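Local atomic coordinates of polyprenyl synthetase (Zymomonas mobilis subsp. mobilis, PDB entry 4KKM), a protein that probably condenses isopentenyl diphosphate with allylic diphosphates, with the help of divalent metal ions, to build longer isoprenoid chains such as farnesyl diphosphate. Residues 41-46 and 63-68; 87-92 and 219-224; 143-148 and 166-171; 233-238 and 309-314; 247-252 and 278-283. One frame throughout, in Å; residues are numbered along the deposited sequence.

Contact 1 of 5, residues 41-46 and 63-68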
# COMPACT_ATOMS: atom_id res chain seq x y z
N LEU B 41 19.39 6.23 2.30
CA LEU B 41 18.31 5.70 3.12
C LEU B 41 17.61 4.50 2.47
O LEU B 41 17.30 3.51 3.14
CB LEU B 41 17.31 6.82 3.45
CG LEU B 41 17.86 7.89 4.40
CD1 LEU B 41 16.93 9.10 4.48
CD2 LEU B 41 18.10 7.30 5.78
N PHE B 42 17.37 4.58 1.16
CA PHE B 42 16.76 3.46 0.45
C PHE B 42 17.68 2.24 0.47
O PHE B 42 17.22 1.11 0.67
CB PHE B 42 16.41 3.84 -0.99
CG PHE B 42 15.00 4.34 -1.18
CD1 PHE B 42 13.92 3.54 -0.84
CD2 PHE B 42 14.77 5.60 -1.71
CE1 PHE B 42 12.62 4.00 -1.02
CE2 PHE B 42 13.48 6.05 -1.90
CZ PHE B 42 12.40 5.26 -1.55
N ALA B 43 18.97 2.48 0.26
CA ALA B 43 19.95 1.39 0.24
C ALA B 43 19.95 0.64 1.56
O ALA B 43 20.02 -0.58 1.59
CB ALA B 43 21.34 1.94 -0.07
N GLU B 44 19.88 1.40 2.65
CA GLU B 44 19.87 0.82 3.99
C GLU B 44 18.56 0.10 4.31
O GLU B 44 18.55 -0.88 5.06
CB GLU B 44 20.12 1.92 5.03
CG GLU B 44 20.16 1.45 6.47
CD GLU B 44 20.60 2.54 7.43
OE1 GLU B 44 20.27 3.72 7.18
OE2 GLU B 44 21.29 2.22 8.42
N GLN B 45 17.47 0.60 3.73
CA GLN B 45 16.15 0.05 3.96
C GLN B 45 15.92 -1.23 3.16
O GLN B 45 15.00 -2.00 3.45
CB GLN B 45 15.09 1.09 3.58
CG GLN B 45 13.71 0.81 4.15
CD GLN B 45 13.66 0.96 5.65
OE1 GLN B 45 14.22 1.90 6.20
NE2 GLN B 45 12.99 0.03 6.32
N LEU B 46 16.76 -1.46 2.15
CA LEU B 46 16.52 -2.56 1.22
C LEU B 46 17.69 -3.53 1.08
O LEU B 46 18.23 -3.69 -0.02
CB LEU B 46 16.14 -2.01 -0.16
CG LEU B 46 14.88 -1.13 -0.22
CD1 LEU B 46 14.75 -0.44 -1.56
CD2 LEU B 46 13.64 -1.95 0.06
N ALA B 63 14.46 0.62 -8.87
CA ALA B 63 13.47 1.68 -9.06
C ALA B 63 13.71 2.85 -8.12
O ALA B 63 13.61 4.00 -8.53
CB ALA B 63 12.07 1.12 -8.84
N ALA B 64 14.00 2.54 -6.86
CA ALA B 64 14.07 3.56 -5.81
C ALA B 64 15.40 4.30 -5.71
O ALA B 64 15.43 5.47 -5.31
CB ALA B 64 13.71 2.94 -4.46
N ILE B 65 16.49 3.62 -6.06
CA ILE B 65 17.82 4.19 -5.89
C ILE B 65 18.36 4.79 -7.19
O ILE B 65 18.21 4.21 -8.26
CB ILE B 65 18.83 3.14 -5.37
CG1 ILE B 65 18.41 2.64 -3.99
CG2 ILE B 65 20.25 3.71 -5.32
CD1 ILE B 65 19.30 1.54 -3.45
N GLY B 66 18.98 5.96 -7.07
CA GLY B 66 19.59 6.63 -8.21
C GLY B 66 18.53 7.17 -9.13
O GLY B 66 18.47 6.81 -10.31
N GLY B 67 17.68 8.04 -8.60
CA GLY B 67 16.57 8.60 -9.35
C GLY B 67 17.01 9.57 -10.43
O GLY B 67 17.97 9.33 -11.16
N GLY B 68 16.31 10.70 -10.51
CA GLY B 68 15.28 11.04 -9.56
C GLY B 68 15.64 12.34 -8.89
O GLY B 68 16.65 12.43 -8.19

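Contact 2 of 5, residues 87-92 and 219-224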
# COMPACT_ATOMS: atom_id res chain seq x y z
N ARG B 87 16.33 16.61 11.37
CA ARG B 87 16.59 16.51 9.93
C ARG B 87 16.54 15.09 9.39
O ARG B 87 16.04 14.85 8.30
CB ARG B 87 17.91 17.18 9.57
CG ARG B 87 17.84 18.70 9.54
CD ARG B 87 19.22 19.31 9.35
NE ARG B 87 19.17 20.77 9.33
CZ ARG B 87 19.11 21.53 10.42
NH1 ARG B 87 19.08 20.97 11.62
NH2 ARG B 87 19.07 22.85 10.32
N GLU B 88 17.08 14.13 10.15
CA GLU B 88 17.06 12.74 9.70
C GLU B 88 15.64 12.19 9.68
O GLU B 88 15.26 11.44 8.78
CB GLU B 88 17.98 11.87 10.58
CG GLU B 88 18.07 10.40 10.15
CD GLU B 88 18.97 10.17 8.93
OE1 GLU B 88 19.45 11.15 8.32
OE2 GLU B 88 19.19 8.99 8.58
N ALA B 89 14.84 12.57 10.68
CA ALA B 89 13.44 12.16 10.73
C ALA B 89 12.69 12.70 9.51
O ALA B 89 11.95 11.97 8.86
CB ALA B 89 12.80 12.66 12.00
N ALA B 90 12.89 13.99 9.22
CA ALA B 90 12.30 14.61 8.03
C ALA B 90 12.68 13.84 6.76
O ALA B 90 11.83 13.57 5.91
CB ALA B 90 12.72 16.07 7.91
N LEU B 91 13.95 13.47 6.65
CA LEU B 91 14.41 12.69 5.51
C LEU B 91 13.72 11.33 5.41
O LEU B 91 13.42 10.86 4.31
CB LEU B 91 15.93 12.51 5.56
CG LEU B 91 16.77 13.71 5.10
CD1 LEU B 91 18.23 13.53 5.52
CD2 LEU B 91 16.65 13.88 3.59
N ARG B 92 13.46 10.69 6.54
CA ARG B 92 12.79 9.38 6.53
C ARG B 92 11.33 9.51 6.07
O ARG B 92 10.81 8.63 5.38
CB ARG B 92 12.84 8.72 7.92
CG ARG B 92 14.25 8.35 8.38
CD ARG B 92 14.21 7.30 9.49
NE ARG B 92 13.60 6.07 9.01
CZ ARG B 92 14.24 5.14 8.30
NH1 ARG B 92 15.52 5.28 8.00
NH2 ARG B 92 13.58 4.06 7.89
N ALA B 219 3.97 20.34 8.60
CA ALA B 219 3.12 20.91 9.64
C ALA B 219 2.88 19.91 10.77
O ALA B 219 2.91 20.28 11.94
CB ALA B 219 1.79 21.36 9.05
N ILE B 220 2.65 18.66 10.40
CA ILE B 220 2.42 17.59 11.37
C ILE B 220 3.67 17.34 12.22
O ILE B 220 3.60 17.29 13.46
CB ILE B 220 1.96 16.29 10.67
CG1 ILE B 220 0.54 16.47 10.12
CG2 ILE B 220 2.01 15.09 11.61
CD1 ILE B 220 0.10 15.35 9.18
N MET B 221 4.82 17.22 11.56
CA MET B 221 6.09 17.00 12.25
C MET B 221 6.43 18.19 13.14
O MET B 221 7.13 18.05 14.14
CB MET B 221 7.23 16.72 11.26
CG MET B 221 7.13 15.36 10.53
SD MET B 221 7.60 13.96 11.58
CE MET B 221 9.38 14.13 11.57
N GLY B 222 5.93 19.36 12.77
CA GLY B 222 6.21 20.57 13.52
C GLY B 222 5.16 20.92 14.57
O GLY B 222 5.24 21.98 15.19
N ARG B 223 4.19 20.03 14.76
CA ARG B 223 3.07 20.24 15.69
C ARG B 223 2.41 21.59 15.49
O ARG B 223 2.13 22.30 16.45
CB ARG B 223 3.51 20.12 17.16
CG ARG B 223 4.22 18.83 17.56
CD ARG B 223 3.69 17.62 16.81
NE ARG B 223 2.35 17.18 17.23
CZ ARG B 223 1.36 16.87 16.40
NH1 ARG B 223 1.53 16.97 15.08
NH2 ARG B 223 0.19 16.47 16.88
N GLN B 224 2.15 21.95 14.23
CA GLN B 224 1.63 23.27 13.91
C GLN B 224 0.10 23.33 13.94
O GLN B 224 -0.58 22.32 13.78
CB GLN B 224 2.16 23.72 12.54
CG GLN B 224 3.67 23.87 12.52
CD GLN B 224 4.14 24.97 13.45
OE1 GLN B 224 3.75 26.12 13.29
NE2 GLN B 224 4.96 24.62 14.43

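Contact 3 of 5, residues 143-148 and 166-171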
# COMPACT_ATOMS: atom_id res chain seq x y z
N ALA B 143 3.64 -0.85 0.59
CA ALA B 143 3.65 -1.34 1.97
C ALA B 143 4.80 -0.72 2.76
O ALA B 143 4.63 -0.35 3.92
CB ALA B 143 3.75 -2.87 2.00
N LEU B 144 5.96 -0.60 2.12
CA LEU B 144 7.15 -0.09 2.79
C LEU B 144 6.96 1.34 3.29
O LEU B 144 7.46 1.70 4.37
CB LEU B 144 8.37 -0.16 1.87
CG LEU B 144 9.71 0.21 2.52
CD1 LEU B 144 10.00 -0.72 3.69
CD2 LEU B 144 10.83 0.17 1.49
N ALA B 145 6.22 2.15 2.53
CA ALA B 145 5.97 3.53 2.93
C ALA B 145 5.35 3.60 4.32
O ALA B 145 5.72 4.44 5.15
CB ALA B 145 5.05 4.22 1.92
N PHE B 146 4.40 2.70 4.57
CA PHE B 146 3.66 2.72 5.83
C PHE B 146 4.47 2.11 6.96
O PHE B 146 4.38 2.56 8.11
CB PHE B 146 2.29 2.04 5.67
CG PHE B 146 1.39 2.78 4.74
CD1 PHE B 146 0.71 3.92 5.17
CD2 PHE B 146 1.25 2.38 3.42
CE1 PHE B 146 -0.10 4.63 4.30
CE2 PHE B 146 0.43 3.09 2.55
CZ PHE B 146 -0.25 4.21 2.99
N GLU B 147 5.29 1.10 6.64
CA GLU B 147 6.23 0.56 7.62
C GLU B 147 7.17 1.66 8.11
O GLU B 147 7.40 1.79 9.31
CB GLU B 147 7.04 -0.61 7.05
CG GLU B 147 7.88 -1.30 8.13
CD GLU B 147 8.75 -2.42 7.61
OE1 GLU B 147 8.54 -2.86 6.45
OE2 GLU B 147 9.65 -2.87 8.35
N ILE B 148 7.69 2.45 7.18
CA ILE B 148 8.63 3.52 7.53
C ILE B 148 7.99 4.55 8.45
O ILE B 148 8.57 4.93 9.48
CB ILE B 148 9.17 4.24 6.26
CG1 ILE B 148 10.04 3.30 5.42
CG2 ILE B 148 9.96 5.50 6.64
CD1 ILE B 148 10.26 3.79 4.00
N GLN B 166 -2.34 8.36 8.41
CA GLN B 166 -3.67 8.65 7.88
C GLN B 166 -3.60 9.55 6.65
O GLN B 166 -4.26 9.28 5.64
CB GLN B 166 -4.57 9.28 8.94
CG GLN B 166 -5.94 9.64 8.38
CD GLN B 166 -7.02 9.73 9.44
OE1 GLN B 166 -6.77 10.17 10.56
NE2 GLN B 166 -8.22 9.30 9.09
N ALA B 167 -2.81 10.61 6.75
CA ALA B 167 -2.65 11.55 5.63
C ALA B 167 -2.07 10.86 4.40
O ALA B 167 -2.53 11.08 3.29
CB ALA B 167 -1.78 12.73 6.04
N LEU B 168 -1.06 10.01 4.60
CA LEU B 168 -0.48 9.31 3.46
C LEU B 168 -1.48 8.34 2.79
O LEU B 168 -1.55 8.27 1.56
CB LEU B 168 0.79 8.56 3.86
CG LEU B 168 1.50 7.93 2.65
CD1 LEU B 168 1.96 9.02 1.69
CD2 LEU B 168 2.66 7.04 3.08
N ALA B 169 -2.25 7.61 3.60
CA ALA B 169 -3.18 6.61 3.05
C ALA B 169 -4.27 7.29 2.23
O ALA B 169 -4.66 6.80 1.16
CB ALA B 169 -3.78 5.75 4.15
N ILE B 170 -4.76 8.41 2.74
CA ILE B 170 -5.75 9.19 2.01
C ILE B 170 -5.14 9.77 0.73
O ILE B 170 -5.73 9.68 -0.35
CB ILE B 170 -6.32 10.32 2.89
CG1 ILE B 170 -7.11 9.71 4.06
CG2 ILE B 170 -7.19 11.26 2.06
CD1 ILE B 170 -7.53 10.74 5.11
N ALA B 171 -3.93 10.31 0.84
CA ALA B 171 -3.26 10.91 -0.32
C ALA B 171 -2.88 9.88 -1.39
O ALA B 171 -2.66 10.24 -2.56
CB ALA B 171 -2.01 11.67 0.12

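Contact 4 of 5, residues 233-238 and 309-314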
# COMPACT_ATOMS: atom_id res chain seq x y z
N LYS B 233 -0.80 23.58 2.98
CA LYS B 233 -1.54 22.79 2.00
C LYS B 233 -1.95 23.65 0.80
O LYS B 233 -2.01 23.16 -0.33
CB LYS B 233 -2.74 22.09 2.63
CG LYS B 233 -2.36 20.99 3.62
CD LYS B 233 -3.54 20.11 3.99
CE LYS B 233 -3.79 19.03 2.94
NZ LYS B 233 -4.87 18.09 3.35
N ALA B 234 -2.22 24.92 1.05
CA ALA B 234 -2.55 25.85 -0.03
C ALA B 234 -1.35 26.08 -0.96
O ALA B 234 -1.51 26.21 -2.17
CB ALA B 234 -3.04 27.19 0.55
N TYR B 235 -0.15 26.14 -0.38
CA TYR B 235 1.07 26.23 -1.17
C TYR B 235 1.19 25.02 -2.08
O TYR B 235 1.50 25.15 -3.27
CB TYR B 235 2.30 26.35 -0.27
CG TYR B 235 3.64 26.09 -0.94
CD1 TYR B 235 4.11 24.80 -1.14
CD2 TYR B 235 4.45 27.15 -1.36
CE1 TYR B 235 5.33 24.55 -1.74
CE2 TYR B 235 5.68 26.92 -1.97
CZ TYR B 235 6.12 25.61 -2.15
OH TYR B 235 7.34 25.35 -2.75
N ALA B 236 0.97 23.83 -1.51
CA ALA B 236 1.06 22.59 -2.28
C ALA B 236 0.05 22.58 -3.40
O ALA B 236 0.34 22.12 -4.51
CB ALA B 236 0.85 21.38 -1.38
N ARG B 237 -1.15 23.05 -3.10
CA ARG B 237 -2.22 23.07 -4.08
C ARG B 237 -1.82 23.94 -5.27
O ARG B 237 -1.99 23.55 -6.44
CB ARG B 237 -3.50 23.62 -3.43
CG ARG B 237 -4.64 23.89 -4.41
CD ARG B 237 -5.67 24.82 -3.78
NE ARG B 237 -5.15 26.19 -3.68
CZ ARG B 237 -5.56 27.08 -2.78
NH1 ARG B 237 -6.50 26.76 -1.90
NH2 ARG B 237 -5.03 28.30 -2.77
N ASP B 238 -1.26 25.11 -4.97
CA ASP B 238 -0.89 26.06 -6.02
C ASP B 238 0.32 25.60 -6.84
O ASP B 238 0.27 25.67 -8.06
CB ASP B 238 -0.67 27.47 -5.45
CG ASP B 238 -1.96 28.11 -4.97
OD1 ASP B 238 -3.05 27.62 -5.35
OD2 ASP B 238 -1.89 29.10 -4.20
N ARG B 309 10.10 28.82 -1.21
CA ARG B 309 9.93 29.92 -2.16
C ARG B 309 10.68 29.65 -3.47
O ARG B 309 10.12 29.78 -4.55
CB ARG B 309 10.35 31.26 -1.54
CG ARG B 309 9.43 31.72 -0.41
CD ARG B 309 9.82 33.10 0.15
NE ARG B 309 8.95 33.48 1.27
CZ ARG B 309 9.34 33.58 2.53
NH1 ARG B 309 10.60 33.35 2.87
NH2 ARG B 309 8.46 33.92 3.47
N SER B 310 11.95 29.25 -3.35
CA SER B 310 12.77 28.90 -4.51
C SER B 310 12.20 27.73 -5.30
O SER B 310 12.24 27.72 -6.54
CB SER B 310 14.20 28.56 -4.07
OG SER B 310 14.88 29.72 -3.64
N ILE B 311 11.68 26.74 -4.59
CA ILE B 311 11.12 25.56 -5.22
C ILE B 311 9.95 25.94 -6.11
O ILE B 311 9.85 25.48 -7.24
CB ILE B 311 10.70 24.49 -4.18
CG1 ILE B 311 11.94 23.84 -3.57
CG2 ILE B 311 9.80 23.43 -4.82
CD1 ILE B 311 11.65 23.04 -2.32
N ALA B 312 9.08 26.82 -5.60
CA ALA B 312 7.93 27.30 -6.37
C ALA B 312 8.36 28.01 -7.65
O ALA B 312 7.79 27.77 -8.73
CB ALA B 312 7.06 28.22 -5.51
N ARG B 313 9.36 28.87 -7.54
CA ARG B 313 9.89 29.57 -8.71
C ARG B 313 10.54 28.58 -9.67
O ARG B 313 10.44 28.72 -10.89
CB ARG B 313 10.88 30.66 -8.28
CG ARG B 313 10.29 31.67 -7.31
CD ARG B 313 11.08 32.98 -7.28
NE ARG B 313 10.48 33.96 -6.37
CZ ARG B 313 9.42 34.71 -6.68
NH1 ARG B 313 8.84 34.57 -7.86
NH2 ARG B 313 8.94 35.58 -5.80
N TYR B 314 11.20 27.58 -9.11
CA TYR B 314 11.85 26.52 -9.87
C TYR B 314 10.84 25.74 -10.72
O TYR B 314 11.14 25.32 -11.84
CB TYR B 314 12.58 25.58 -8.91
CG TYR B 314 13.20 24.36 -9.54
CD1 TYR B 314 14.11 24.48 -10.59
CD2 TYR B 314 12.91 23.09 -9.07
CE1 TYR B 314 14.69 23.37 -11.16
CE2 TYR B 314 13.49 21.97 -9.63
CZ TYR B 314 14.38 22.11 -10.67
OH TYR B 314 14.96 21.01 -11.24

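Contact 5 of 5, residues 247-252 and 278-283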
# COMPACT_ATOMS: atom_id res chain seq x y z
N ASP B 247 3.98 21.34 -17.10
CA ASP B 247 4.16 20.04 -17.75
C ASP B 247 3.38 19.95 -19.06
O ASP B 247 3.90 19.44 -20.05
CB ASP B 247 3.80 18.88 -16.82
CG ASP B 247 4.85 18.64 -15.76
OD1 ASP B 247 5.96 19.20 -15.89
OD2 ASP B 247 4.58 17.89 -14.80
N ASP B 248 2.14 20.43 -19.05
CA ASP B 248 1.33 20.48 -20.27
C ASP B 248 2.02 21.34 -21.32
O ASP B 248 1.97 21.03 -22.51
CB ASP B 248 -0.08 21.02 -19.98
CG ASP B 248 -0.96 20.02 -19.26
OD1 ASP B 248 -0.52 18.87 -19.05
OD2 ASP B 248 -2.10 20.38 -18.90
N LEU B 249 2.67 22.41 -20.87
CA LEU B 249 3.41 23.28 -21.77
C LEU B 249 4.66 22.61 -22.33
O LEU B 249 4.86 22.57 -23.55
CB LEU B 249 3.78 24.59 -21.07
CG LEU B 249 2.64 25.54 -20.70
CD1 LEU B 249 3.18 26.78 -19.99
CD2 LEU B 249 1.83 25.94 -21.94
N ILE B 250 5.51 22.10 -21.44
CA ILE B 250 6.76 21.43 -21.82
C ILE B 250 6.54 20.32 -22.85
O ILE B 250 7.21 20.28 -23.89
CB ILE B 250 7.48 20.82 -20.58
CG1 ILE B 250 8.23 21.90 -19.81
CG2 ILE B 250 8.44 19.71 -21.00
CD1 ILE B 250 9.02 21.37 -18.61
N ASP B 251 5.60 19.42 -22.56
CA ASP B 251 5.34 18.28 -23.43
C ASP B 251 4.90 18.70 -24.82
O ASP B 251 5.21 18.04 -25.82
CB ASP B 251 4.31 17.35 -22.79
CG ASP B 251 4.80 16.72 -21.50
OD1 ASP B 251 6.01 16.83 -21.21
OD2 ASP B 251 3.98 16.11 -20.78
N ALA B 252 4.18 19.81 -24.89
CA ALA B 252 3.68 20.33 -26.16
C ALA B 252 4.81 20.90 -27.02
O ALA B 252 4.73 20.87 -28.25
CB ALA B 252 2.62 21.38 -25.92
N LEU B 278 -7.19 26.07 -21.90
CA LEU B 278 -6.96 27.49 -21.58
C LEU B 278 -6.36 28.27 -22.75
O LEU B 278 -6.54 29.49 -22.85
CB LEU B 278 -6.04 27.62 -20.37
CG LEU B 278 -6.47 27.01 -19.03
CD1 LEU B 278 -5.35 27.16 -18.00
CD2 LEU B 278 -7.76 27.63 -18.52
N GLY B 279 -5.63 27.58 -23.61
CA GLY B 279 -4.88 28.25 -24.66
C GLY B 279 -3.52 28.65 -24.13
O GLY B 279 -3.34 28.77 -22.92
N LEU B 280 -2.57 28.87 -25.03
CA LEU B 280 -1.18 29.14 -24.67
C LEU B 280 -1.00 30.32 -23.71
O LEU B 280 -0.37 30.17 -22.67
CB LEU B 280 -0.33 29.37 -25.92
CG LEU B 280 1.15 29.67 -25.67
CD1 LEU B 280 1.82 28.50 -24.96
CD2 LEU B 280 1.86 30.01 -26.98
N GLU B 281 -1.53 31.48 -24.07
CA GLU B 281 -1.34 32.69 -23.27
C GLU B 281 -1.91 32.59 -21.86
O GLU B 281 -1.27 32.98 -20.89
CB GLU B 281 -1.94 33.91 -23.97
CG GLU B 281 -1.06 34.48 -25.07
CD GLU B 281 -1.65 35.73 -25.70
OE1 GLU B 281 -1.56 36.81 -25.08
OE2 GLU B 281 -2.20 35.63 -26.83
N LYS B 282 -3.13 32.07 -21.74
CA LYS B 282 -3.80 31.96 -20.45
C LYS B 282 -3.13 30.92 -19.56
O LYS B 282 -3.01 31.10 -18.35
CB LYS B 282 -5.28 31.62 -20.64
CG LYS B 282 -6.11 31.75 -19.38
CD LYS B 282 -7.58 31.58 -19.70
CE LYS B 282 -8.04 32.59 -20.75
NZ LYS B 282 -9.34 32.20 -21.36
N ALA B 283 -2.68 29.81 -20.17
CA ALA B 283 -1.98 28.78 -19.41
C ALA B 283 -0.65 29.29 -18.86
O ALA B 283 -0.29 29.01 -17.72
CB ALA B 283 -1.77 27.52 -20.26

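Contact 1 of 5, residues 41-46 and 63-68
The methyl of Ala64 fills the shallow dish of one face of the Phe42 ring: CB lies 3.6 Å from the ring centroid and 8° off the ring normal, a CH-pi contact in which the six ring carbons are all about equally near. Beside this bump, Ala64 O approaches Phe42 CD2 to 3.7 Å. The second bump is the CG1-CD1 arm of Ile65, which lies against Phe42 CB and the backbone of Ala43. CG1 meets Phe42 CB at 3.8 Å, and with CG1 anti to the carbonyl carbon (chi1 -62°) and the chain extended beyond it, CD1 comes to rest 3.7 Å from Ala43 CA. An alanine in place of Phe42 would keep the CB that meets Ile65 but remove the ring, and would probably leave a gap over the Ala64 methyl. Ile65 has already left helical geometry, and the poorly ordered glycines after it lead into a sequence that fits the GGKR signature, which in relatives helps hold a substrate diphosphate; Arg70 turns back to hydrogen-bond Ala64 O. The contact thus joins the C-terminal ends of helices 24-45 and 54-64, with Cys99 of helix 87-109 touching Phe42 and Leu144 of helix 131-150 packing on Leu46.

Contact 2 of 5, residues 87-92 and 219-224
Ala90 and Met221 mark the nearest backbone approach, 7.9 Å from CA to CA, where the first turns of helix 87-109 face the last turn of helix 208-221. The latter ends in a Schellman motif: Arg223, at positive phi, is the C-prime residue, Gln224 N bonds to Ala219 O at 2.9 Å and Arg223 N to Ile220 O. Across the gap reaches a single thioether. Met221 is bent at both chi2 (-76°) and chi3 (-77°), yet the twice-bent chain still reaches outward and brings its terminal CE to Ala89 CB at 3.7 Å. The methyl of Ala89 is what CE rests on, with the backbone N of Ala90 next to it, 4.2 Å from CE. Cys80, Val85 and Val160 touch the same methionine, so the buried side chain is shared among several parts of the fold. The side chains just past the helix end turn back on it. Arg223 NH1 reaches Ile220 O at 2.6 Å, in the carbonyl plane and on a lone pair, so that this oxygen takes two donors, while NH2 forms a salt bridge with Glu163. Gln224 NE2 instead meets Gly222 O from above the carbonyl plane, 43° out of it, at 2.8 Å.

Contact 3 of 5, residues 143-148 and 166-171
Phe146 and Leu168 make the one CH-pi contact of this buried pair. Leu168 CD2 stands over a face of the Phe146 ring, 4.2 Å from the centroid and 23° off the normal, displaced toward the rim, so that its shortest approach is 3.9 Å to Phe146 CE1. Leu168 has CG anti to its backbone N (chi1 -174°), which aims the branched end across the gap at the opposing helix. The ring edge has a different neighbour: Ala169 N lies in the ring plane, 3.7 Å from Phe146 CE1, and Ala169 CA is 3.8 Å from CZ. The backbone of helix 158-172 is therefore touched by the rim of the ring and its leucine by the face. These contacts tie together two successive, nearly antiparallel helices of the all-helical isoprenoid synthase fold, 131-150 and 158-172, whose local axes run at 164° and 10.8 Å apart, a separation spanned by the phenylalanine. Apolar packing completes the pair: Ala145 CB meets Leu168 CD2 at 3.9 Å, and Ala169 CB meets Phe146 CE1 at 3.8 Å. A serine in place of Phe146 would probably open a gap between the two helices, leaving Leu168 CD2 without the face it rests on and Phe146 of the second subunit without its stacking partner. Aromatic stacking belongs to the dimer, where the Phe146 ring stacks on Phe146 of the second subunit. Ala169 likewise packs on Ala143 of the second subunit, while Phe213 of helix 208-221 and Ile97 of helix 87-109 touch Leu168.

Contact 4 of 5, residues 233-238 and 309-314
Tyr235 spans the gap to Ile311 and Ala312 almost unaided, from helix 226-253 to the short helix 306-314 near the C-terminus of this all-helical fold. Along the first segment, Lys233 comes first and is turned elsewhere, in a salt bridge with Glu216. Tyr235 follows. With its CG anti to the backbone N (chi1 165°), the ring reaches straight out and bridges backbones whose nearest CA atoms, those of Tyr235 and Ala312, are 8.7 Å apart. Its phenol end does the touching: OH lies 3.7 Å from Ile311 CG2, the two side chains crossing at about a right angle, and 3.6 Å from Ala312 N, while CE2 meets Ala312 CB at 4.0 Å. The hydroxyl hydrogen-bonds Leu308 O, one turn before Ala312 on helix 306-314; Leu75 and Ala294 also pack on the tyrosine. Arg237 then turns to its neighbour Asp238 in a salt bridge, NE to OD1 at 3.0 Å, in the guanidinium plane but 46° above the carboxylate plane, with a weak second bond from NH2. Ala234 CB lies over one face of that guanidinium. Asp238 OD2 is taken by His297, so each carboxylate oxygen has a partner. Across the contact itself the touching surfaces are apolar apart from one phenol oxygen and the backbone, and the bond to Leu308 O satisfies that buried oxygen while fixing the tip of Tyr235 against helix 306-314.

Contact 5 of 5, residues 247-252 and 278-283
Leu249 and Leu280 meet at about a right angle, one methyl from each making the touch: Leu249 CD2 to Leu280 CD1, 4.0 Å. Leu249 points its CB toward the other segment. Leu280 starts out less directly, but with CG anti to the backbone N (chi1 180°) and a turn at chi2 (62°) it swings CD1 back to the leucine opposite. The same Leu249 CD2 has a second, looser neighbour in Ala283 CB, at 4.3 Å, so this one methyl sits across from residues one helical turn apart, Leu280 on the solvent-exposed side and Ala283 buried. Leu275 of helix 274-278 and Arg284 also touch Leu249. In sequence, residues 247-251 fit the second aspartate-rich motif, DDxxD, of the FPP/GGPP synthases, whose acidic side chains in relatives bind magnesium and substrate diphosphate; Leu249 is its third residue and points to the neighbouring helix, on another side of helix 226-253 from Asp247 and Asp251. Asp248 is held by two bonds, OD1 from Gln244 NE2 and OD2 from Phe274 N. On the other segment, Gly279 separates helix 274-278 from helix 280-296 and occupies the N-cap position of the latter. At its positive phi of 87° a side chain would collide with the carbonyl oxygen of Leu278. Gly279 O takes up Ala283 N at 3.0 Å, the bond of the first turn of this helix, on which Ala283 CB faces Leu249.

Overall arrangement
Along the chain contact 1 closes first; contact 3 is then nested within the loop closed by contact 2, and contact 5 within that closed by contact 4. Contacts 1, 2 and 3 cluster, with centres 15 to 20 Å apart, and touch one another: Gln45 probably hydrogen-bonds Arg92, Leu46 packs on Leu144, and Arg92 O on Ile148. Contacts 4 and 5 share helix 226-253, their centres about 19 Å apart, and contact 5 lies 33 to 35 Å from the first three. Contacts 1 and 3 are on the side that meets the second subunit, contact 5 lies across the chain's centre from them, and none of the five includes Asp108 or Asp114, which bind the calcium ion.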